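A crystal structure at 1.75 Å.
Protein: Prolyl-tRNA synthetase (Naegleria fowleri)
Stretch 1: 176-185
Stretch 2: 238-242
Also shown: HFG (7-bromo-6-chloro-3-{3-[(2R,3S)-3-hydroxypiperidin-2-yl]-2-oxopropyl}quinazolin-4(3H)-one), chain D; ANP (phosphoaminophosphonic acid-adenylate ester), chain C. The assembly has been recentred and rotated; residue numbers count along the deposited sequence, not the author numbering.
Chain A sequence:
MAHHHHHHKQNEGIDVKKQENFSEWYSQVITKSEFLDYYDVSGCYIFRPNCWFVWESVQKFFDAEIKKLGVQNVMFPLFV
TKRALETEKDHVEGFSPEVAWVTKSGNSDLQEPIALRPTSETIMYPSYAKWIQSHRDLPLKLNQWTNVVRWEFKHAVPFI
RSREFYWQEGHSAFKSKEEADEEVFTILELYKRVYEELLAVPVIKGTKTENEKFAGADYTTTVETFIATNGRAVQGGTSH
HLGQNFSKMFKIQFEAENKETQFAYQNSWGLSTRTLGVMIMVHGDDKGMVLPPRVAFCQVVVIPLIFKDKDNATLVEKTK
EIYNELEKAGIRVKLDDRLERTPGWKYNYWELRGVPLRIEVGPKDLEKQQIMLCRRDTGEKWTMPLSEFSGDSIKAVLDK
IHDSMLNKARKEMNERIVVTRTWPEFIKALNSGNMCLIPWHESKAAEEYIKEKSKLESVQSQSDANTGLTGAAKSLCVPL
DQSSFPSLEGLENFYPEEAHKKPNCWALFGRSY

Stretch 1 (176-185) SKEEADEEVF
Stretch 2, residues 238-242: TSHHL

A helix packs antiparallel along one face of a β-strand, in a small contact held by van der Waals packing around His241 and Val184 and by one hydrogen bond across the stretches. The helix begins at Lys177 and continues beyond Phe185, with phi near -50 to -82° and psi near -26 to -48°; the strand, which begins before Thr238 and continues past this stretch, is extended, with phi/psi of -140/138° at Thr238, -138/114° at Ser239, -104/140° at His240 and -94/118° at His241. The two axes approach to 8.0 Å, their N-to-C directions differ by 171°, and 282 Å² is buried in total. The register is marked by Val184 and Ser239, whose CA atoms lie 5.7 Å apart.

Strand alternation decides which side chains face the helix: the CA-to-CB bonds of Ser239 and His241 point toward it, whereas that of His240 points away, and His240 meets the helix through its backbone O. On the helix, Ala180 and Val184 point toward the strand, one turn apart, as the backbone bond from Val184 N to Ala180 O (3.1 Å) confirms.

At the Val184 end, Ser239 (chi1 t, -176°) donates from OG to Val184 O at 3.0 Å. Val184 (chi1 t, 170°) adds van der Waals contacts: its CG1 lies 3.6 Å from Ser239 OG, and its CG2 lies 3.7 Å from His240 O and 3.8 Å from His241 CB.

His241 (chi1 t, 179°; chi2 52°) places its ring beside Lys177, Ala180 and Asp181 and has the largest covered area, 95 Å². Its CE1 is 3.6 Å from Ala180 CB, an oblique approach, as is that of Lys177 CG at 3.8 Å from His241 NE2. Asp181 OD1 instead lies over one ring face, 3.8 Å from His241 CD2. Asp181 (chi1 m, -75°; chi2 -22°) forms a salt bridge with Lys177, whose chain is t, t, t, m: Lys177 NZ to Asp181 OD2 is 2.8 Å, with a weak second bond from NZ to Asp181 OD1 at 3.0 Å. This i to i+4 pairing closes over one helical turn beside the imidazole.

Before the helix, Ser176 (phi/psi -139/159°, chi1 p, 66°) caps its first turn, accepting a weak bond at OG from Glu179 N at 3.4 Å, with an angle of 165° at the hydrogen.

The other strand face serves the ligands. His240 (chi1 m, -52°; chi2 -75°) donates from NE2 to HFG O7' at 2.8 Å, near the ring plane, and Thr238 OG1 (chi1 m, -49°) hydrogen-bonds ANP O3' at 2.6 Å.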

ATOM      1  N   SER A 176       9.833 -28.635   6.523  1.00 35.26           N
ATOM      2  CA  SER A 176      10.943 -29.036   7.378  1.00 39.24           C
ATOM      3  C   SER A 176      11.499 -27.840   8.135  1.00 41.70           C
ATOM      4  O   SER A 176      11.327 -26.683   7.737  1.00 37.37           O
ATOM      5  CB  SER A 176      12.069 -29.685   6.570  1.00 42.80           C
ATOM      6  OG  SER A 176      12.663 -28.733   5.706  1.00 41.86           O
ATOM      7  N   LYS A 177      12.198 -28.142   9.232  1.00 39.65           N
ATOM      8  CA  LYS A 177      12.817 -27.091  10.032  1.00 40.41           C
ATOM      9  C   LYS A 177      13.997 -26.464   9.301  1.00 38.00           C
ATOM     10  O   LYS A 177      14.224 -25.252   9.405  1.00 32.55           O
ATOM     11  CB  LYS A 177      13.271 -27.651  11.381  1.00 42.49           C
ATOM     12  CG  LYS A 177      13.800 -26.585  12.341  1.00 40.05           C
ATOM     13  CD  LYS A 177      14.372 -27.190  13.618  1.00 45.82           C
ATOM     14  CE  LYS A 177      14.664 -26.110  14.657  1.00 53.55           C
ATOM     15  NZ  LYS A 177      15.771 -25.180  14.273  1.00 51.35           N
ATOM     16  N   GLU A 178      14.769 -27.275   8.575  1.00 40.19           N
ATOM     17  CA  GLU A 178      15.923 -26.750   7.854  1.00 39.01           C
ATOM     18  C   GLU A 178      15.504 -25.651   6.886  1.00 37.75           C
ATOM     19  O   GLU A 178      16.126 -24.585   6.833  1.00 33.42           O
ATOM     20  CB  GLU A 178      16.646 -27.883   7.122  1.00 39.30           C
ATOM     21  N   GLU A 179      14.432 -25.886   6.121  1.00 35.10           N
ATOM     22  CA  GLU A 179      13.948 -24.855   5.208  1.00 32.42           C
ATOM     23  C   GLU A 179      13.540 -23.601   5.963  1.00 29.04           C
ATOM     24  O   GLU A 179      13.832 -22.477   5.531  1.00 31.75           O
ATOM     25  CB  GLU A 179      12.765 -25.370   4.390  1.00 35.61           C
ATOM     26  CG  GLU A 179      13.101 -26.488   3.425  1.00 43.48           C
ATOM     27  CD  GLU A 179      11.896 -26.934   2.611  1.00 47.54           C
ATOM     28  OE1 GLU A 179      11.047 -26.084   2.271  1.00 47.14           O
ATOM     29  OE2 GLU A 179      11.797 -28.139   2.317  1.00 51.20           O
ATOM     30  N   ALA A 180      12.843 -23.771   7.086  1.00 32.10           N
ATOM     31  CA  ALA A 180      12.374 -22.619   7.844  1.00 27.04           C
ATOM     32  C   ALA A 180      13.549 -21.849   8.443  1.00 28.26           C
ATOM     33  O   ALA A 180      13.635 -20.625   8.300  1.00 27.26           O
ATOM     34  CB  ALA A 180      11.394 -23.074   8.923  1.00 27.25           C
ATOM     35  N   ASP A 181      14.486 -22.562   9.080  1.00 27.87           N
ATOM     36  CA  ASP A 181      15.690 -21.923   9.618  1.00 27.58           C
ATOM     37  C   ASP A 181      16.374 -21.063   8.562  1.00 23.92           C
ATOM     38  O   ASP A 181      16.735 -19.912   8.818  1.00 29.82           O
ATOM     39  CB  ASP A 181      16.680 -22.982  10.128  1.00 27.78           C
ATOM     40  CG  ASP A 181      16.265 -23.615  11.448  1.00 35.25           C
ATOM     41  OD1 ASP A 181      15.472 -23.021  12.207  1.00 35.39           O
ATOM     42  OD2 ASP A 181      16.765 -24.718  11.732  1.00 37.95           O
ATOM     43  N   GLU A 182      16.542 -21.611   7.354  1.00 26.83           N
ATOM     44  CA  GLU A 182      17.236 -20.882   6.293  1.00 28.98           C
ATOM     45  C   GLU A 182      16.534 -19.572   5.961  1.00 30.40           C
ATOM     46  O   GLU A 182      17.189 -18.545   5.737  1.00 26.17           O
ATOM     47  CB  GLU A 182      17.350 -21.755   5.039  1.00 36.57           C
ATOM     48  CG  GLU A 182      18.060 -21.063   3.883  1.00 50.47           C
ATOM     49  CD  GLU A 182      17.822 -21.740   2.541  1.00 70.60           C
ATOM     50  OE1 GLU A 182      17.116 -22.771   2.502  1.00 76.39           O
ATOM     51  OE2 GLU A 182      18.339 -21.233   1.523  1.00 74.12           O
ATOM     52  N   GLU A 183      15.201 -19.581   5.918  1.00 24.98           N
ATOM     53  CA  GLU A 183      14.487 -18.350   5.584  1.00 24.87           C
ATOM     54  C   GLU A 183      14.636 -17.296   6.678  1.00 27.65           C
ATOM     55  O   GLU A 183      14.774 -16.105   6.377  1.00 22.13           O
ATOM     56  CB  GLU A 183      13.008 -18.623   5.334  1.00 22.95           C
ATOM     57  CG  GLU A 183      12.277 -17.320   4.959  1.00 23.86           C
ATOM     58  CD  GLU A 183      10.765 -17.396   5.033  1.00 26.36           C
ATOM     59  OE1 GLU A 183      10.218 -17.528   6.145  1.00 26.58           O
ATOM     60  OE2 GLU A 183      10.117 -17.295   3.974  1.00 28.51           O
ATOM     61  N   VAL A 184      14.605 -17.705   7.955  1.00 24.53           N
ATOM     62  CA  VAL A 184      14.748 -16.733   9.045  1.00 21.89           C
ATOM     63  C   VAL A 184      15.964 -15.842   8.812  1.00 19.61           C
ATOM     64  O   VAL A 184      15.886 -14.607   8.897  1.00 21.93           O
ATOM     65  CB  VAL A 184      14.848 -17.450  10.405  1.00 24.96           C
ATOM     66  CG1 VAL A 184      15.241 -16.425  11.503  1.00 22.79           C
ATOM     67  CG2 VAL A 184      13.542 -18.141  10.752  1.00 28.71           C
ATOM     68  N   PHE A 185      17.103 -16.457   8.497  1.00 21.61           N
ATOM     69  CA  PHE A 185      18.341 -15.691   8.402  1.00 22.05           C
ATOM     70  C   PHE A 185      18.477 -15.004   7.051  1.00 24.42           C
ATOM     71  O   PHE A 185      19.135 -13.961   6.953  1.00 26.58           O
ATOM     72  CB  PHE A 185      19.529 -16.607   8.727  1.00 24.37           C
ATOM     73  CG  PHE A 185      19.539 -17.043  10.164  1.00 25.69           C
ATOM     74  CD1 PHE A 185      20.103 -16.231  11.144  1.00 25.05           C
ATOM     75  CD2 PHE A 185      18.919 -18.225  10.548  1.00 28.67           C
ATOM     76  CE1 PHE A 185      20.087 -16.606  12.477  1.00 25.00           C
ATOM     77  CE2 PHE A 185      18.899 -18.611  11.881  1.00 27.34           C
ATOM     78  CZ  PHE A 185      19.485 -17.800  12.847  1.00 31.14           C
ATOM     79  N   THR A 238      12.396  -7.749  12.857  1.00 16.70           N
ATOM     80  CA  THR A 238      12.307  -8.984  13.623  1.00 16.34           C
ATOM     81  C   THR A 238      12.051 -10.154  12.688  1.00 19.60           C
ATOM     82  O   THR A 238      11.229 -10.049  11.783  1.00 19.07           O
ATOM     83  CB  THR A 238      11.182  -8.878  14.651  1.00 25.12           C
ATOM     84  OG1 THR A 238      11.308  -7.643  15.372  1.00 29.21           O
ATOM     85  CG2 THR A 238      11.280 -10.002  15.630  1.00 26.01           C
ATOM     86  N   SER A 239      12.726 -11.281  12.918  1.00 20.48           N
ATOM     87  CA  SER A 239      12.489 -12.474  12.105  1.00 19.38           C
ATOM     88  C   SER A 239      12.451 -13.698  13.020  1.00 19.67           C
ATOM     89  O   SER A 239      13.465 -14.050  13.632  1.00 22.54           O
ATOM     90  CB  SER A 239      13.564 -12.607  11.023  1.00 20.96           C
ATOM     91  OG  SER A 239      13.311 -13.710  10.172  1.00 20.92           O
ATOM     92  N   HIS A 240      11.279 -14.328  13.121  1.00 21.69           N
ATOM     93  CA  HIS A 240      11.012 -15.417  14.059  1.00 21.40           C
ATOM     94  C   HIS A 240      11.009 -16.759  13.352  1.00 23.48           C
ATOM     95  O   HIS A 240      10.417 -16.894  12.279  1.00 21.31           O
ATOM     96  CB  HIS A 240       9.631 -15.287  14.710  1.00 24.16           C
ATOM     97  CG  HIS A 240       9.350 -13.965  15.338  1.00 22.14           C
ATOM     98  ND1 HIS A 240       9.898 -13.583  16.542  1.00 23.21           N
ATOM     99  CD2 HIS A 240       8.535 -12.955  14.954  1.00 19.79           C
ATOM    100  CE1 HIS A 240       9.456 -12.382  16.860  1.00 22.94           C
ATOM    101  NE2 HIS A 240       8.622 -11.981  15.916  1.00 25.12           N
ATOM    102  N   HIS A 241      11.589 -17.773  13.998  1.00 25.08           N
ATOM    103  CA  HIS A 241      11.216 -19.153  13.720  1.00 22.12           C
ATOM    104  C   HIS A 241      10.132 -19.561  14.714  1.00 30.89           C
ATOM    105  O   HIS A 241      10.360 -19.553  15.930  1.00 28.00           O
ATOM    106  CB  HIS A 241      12.411 -20.097  13.803  1.00 25.54           C
ATOM    107  CG  HIS A 241      12.053 -21.534  13.551  1.00 27.16           C
ATOM    108  ND1 HIS A 241      11.345 -21.938  12.438  1.00 28.59           N
ATOM    109  CD2 HIS A 241      12.287 -22.653  14.273  1.00 29.23           C
ATOM    110  CE1 HIS A 241      11.159 -23.244  12.485  1.00 32.83           C
ATOM    111  NE2 HIS A 241      11.724 -23.705  13.589  1.00 31.45           N
ATOM    112  N   LEU A 242       8.950 -19.890  14.203  1.00 26.93           N
ATOM    113  CA  LEU A 242       7.819 -20.234  15.051  1.00 25.54           C
ATOM    114  C   LEU A 242       7.745 -21.728  15.333  1.00 27.52           C
ATOM    115  O   LEU A 242       6.908 -22.157  16.137  1.00 32.61           O
ATOM    116  CB  LEU A 242       6.512 -19.740  14.409  1.00 29.18           C
ATOM    117  CG  LEU A 242       6.420 -18.255  14.019  1.00 27.45           C
ATOM    118  CD1 LEU A 242       5.103 -17.982  13.276  1.00 24.62           C
ATOM    119  CD2 LEU A 242       6.547 -17.347  15.245  1.00 26.08           C
TER
HETATM  120  O4' HFG D 602       3.539  -9.198  16.228  1.00 20.28           O
HETATM  121  C21 HFG D 602       4.255  -9.955  16.850  1.00 24.81           C
HETATM  122  C3' HFG D 602       4.989 -11.093  16.180  1.00 20.55           C
HETATM  123  C2' HFG D 602       5.298 -10.902  14.689  1.00 20.83           C
HETATM  124  N1' HFG D 602       4.086 -10.883  13.859  1.00 17.42           N
HETATM  125  C6' HFG D 602       4.403 -10.851  12.427  1.00 16.82           C
HETATM  126  C5' HFG D 602       5.225  -9.646  12.056  1.00 18.02           C
HETATM  127  C4' HFG D 602       6.479  -9.563  12.931  1.00 17.85           C
HETATM  128  C39 HFG D 602       6.120  -9.645  14.403  1.00 16.99           C
HETATM  129  O7' HFG D 602       7.316  -9.652  15.190  1.00 18.66           O
HETATM  130  C1' HFG D 602       4.440  -9.808  18.368  1.00 20.25           C
HETATM  131  N3  HFG D 602       3.336  -9.078  18.985  1.00 19.80           N
HETATM  132  C4  HFG D 602       2.095  -9.700  19.033  1.00 16.95           C
HETATM  133  O11 HFG D 602       1.942 -10.835  18.619  1.00 22.03           O
HETATM  134  C10 HFG D 602       1.028  -8.850  19.576  1.00 22.33           C
HETATM  135  C5  HFG D 602      -0.269  -9.346  19.699  1.00 20.51           C
HETATM  136  C2  HFG D 602       3.519  -7.793  19.421  1.00 22.25           C
HETATM  137  N1  HFG D 602       2.611  -7.012  19.885  1.00 23.99           N
HETATM  138  C9  HFG D 602       1.319  -7.537  19.955  1.00 23.05           C
HETATM  139  C8  HFG D 602       0.294  -6.703  20.402  1.00 22.26           C
HETATM  140  C7  HFG D 602      -0.994  -7.204  20.490  1.00 23.39           C
HETATM  141 BR1  HFG D 602      -2.377  -6.016  21.000  1.00 38.31          BR
HETATM  142  C6  HFG D 602      -1.268  -8.518  20.174  1.00 21.53           C
HETATM  143 CL1  HFG D 602      -2.855  -9.186  20.411  1.00 29.18          CL
HETATM  144  PG  ANP C 601       8.746  -3.229  20.825  1.00 44.96           P
HETATM  145  O1G ANP C 601       9.492  -3.488  22.049  1.00 48.39           O
HETATM  146  O2G ANP C 601       7.257  -2.854  21.222  1.00 37.08           O
HETATM  147  O3G ANP C 601       9.486  -2.042  20.095  1.00 52.93           O
HETATM  148  PB  ANP C 601       7.552  -5.611  19.453  1.00 37.32           P
HETATM  149  O1B ANP C 601       7.838  -6.942  19.968  1.00 38.66           O
HETATM  150  O2B ANP C 601       6.186  -5.119  20.021  1.00 31.96           O
HETATM  151  N3B ANP C 601       8.732  -4.522  19.812  1.00 46.77           N
HETATM  152  PA  ANP C 601       6.957  -6.672  16.828  1.00 26.46           P
HETATM  153  O1A ANP C 601       7.797  -7.888  16.793  1.00 32.74           O
HETATM  154  O2A ANP C 601       5.542  -7.015  17.157  1.00 26.06           O
HETATM  155  O3A ANP C 601       7.463  -5.619  17.905  1.00 31.43           O
HETATM  156  O5' ANP C 601       6.948  -5.790  15.481  1.00 29.10           O
HETATM  157  C5' ANP C 601       7.816  -5.923  14.331  1.00 25.80           C
HETATM  158  C4' ANP C 601       8.627  -4.658  14.237  1.00 31.92           C
HETATM  159  O4' ANP C 601       7.746  -3.516  14.149  1.00 24.98           O
HETATM  160  C3' ANP C 601       9.474  -4.396  15.473  1.00 35.76           C
HETATM  161  O3' ANP C 601      10.716  -5.084  15.384  1.00 47.43           O
HETATM  162  C2' ANP C 601       9.652  -2.877  15.444  1.00 28.95           C
HETATM  163  O2' ANP C 601      10.807  -2.528  14.693  1.00 29.21           O
HETATM  164  C1' ANP C 601       8.347  -2.395  14.778  1.00 20.67           C
HETATM  165  N9  ANP C 601       7.387  -1.825  15.714  1.00 24.31           N
HETATM  166  C8  ANP C 601       6.849  -2.427  16.822  1.00 21.83           C
HETATM  167  N7  ANP C 601       6.001  -1.678  17.482  1.00 23.11           N
HETATM  168  C5  ANP C 601       5.974  -0.495  16.755  1.00 21.25           C
HETATM  169  C6  ANP C 601       5.269   0.709  16.932  1.00 22.18           C
HETATM  170  N6  ANP C 601       4.375   0.917  17.901  1.00 20.37           N
HETATM  171  N1  ANP C 601       5.499   1.703  16.045  1.00 19.74           N
HETATM  172  C2  ANP C 601       6.354   1.486  15.040  1.00 19.60           C
HETATM  173  N3  ANP C 601       7.060   0.388  14.763  1.00 19.85           N
HETATM  174  C4  ANP C 601       6.827  -0.571  15.666  1.00 20.06           C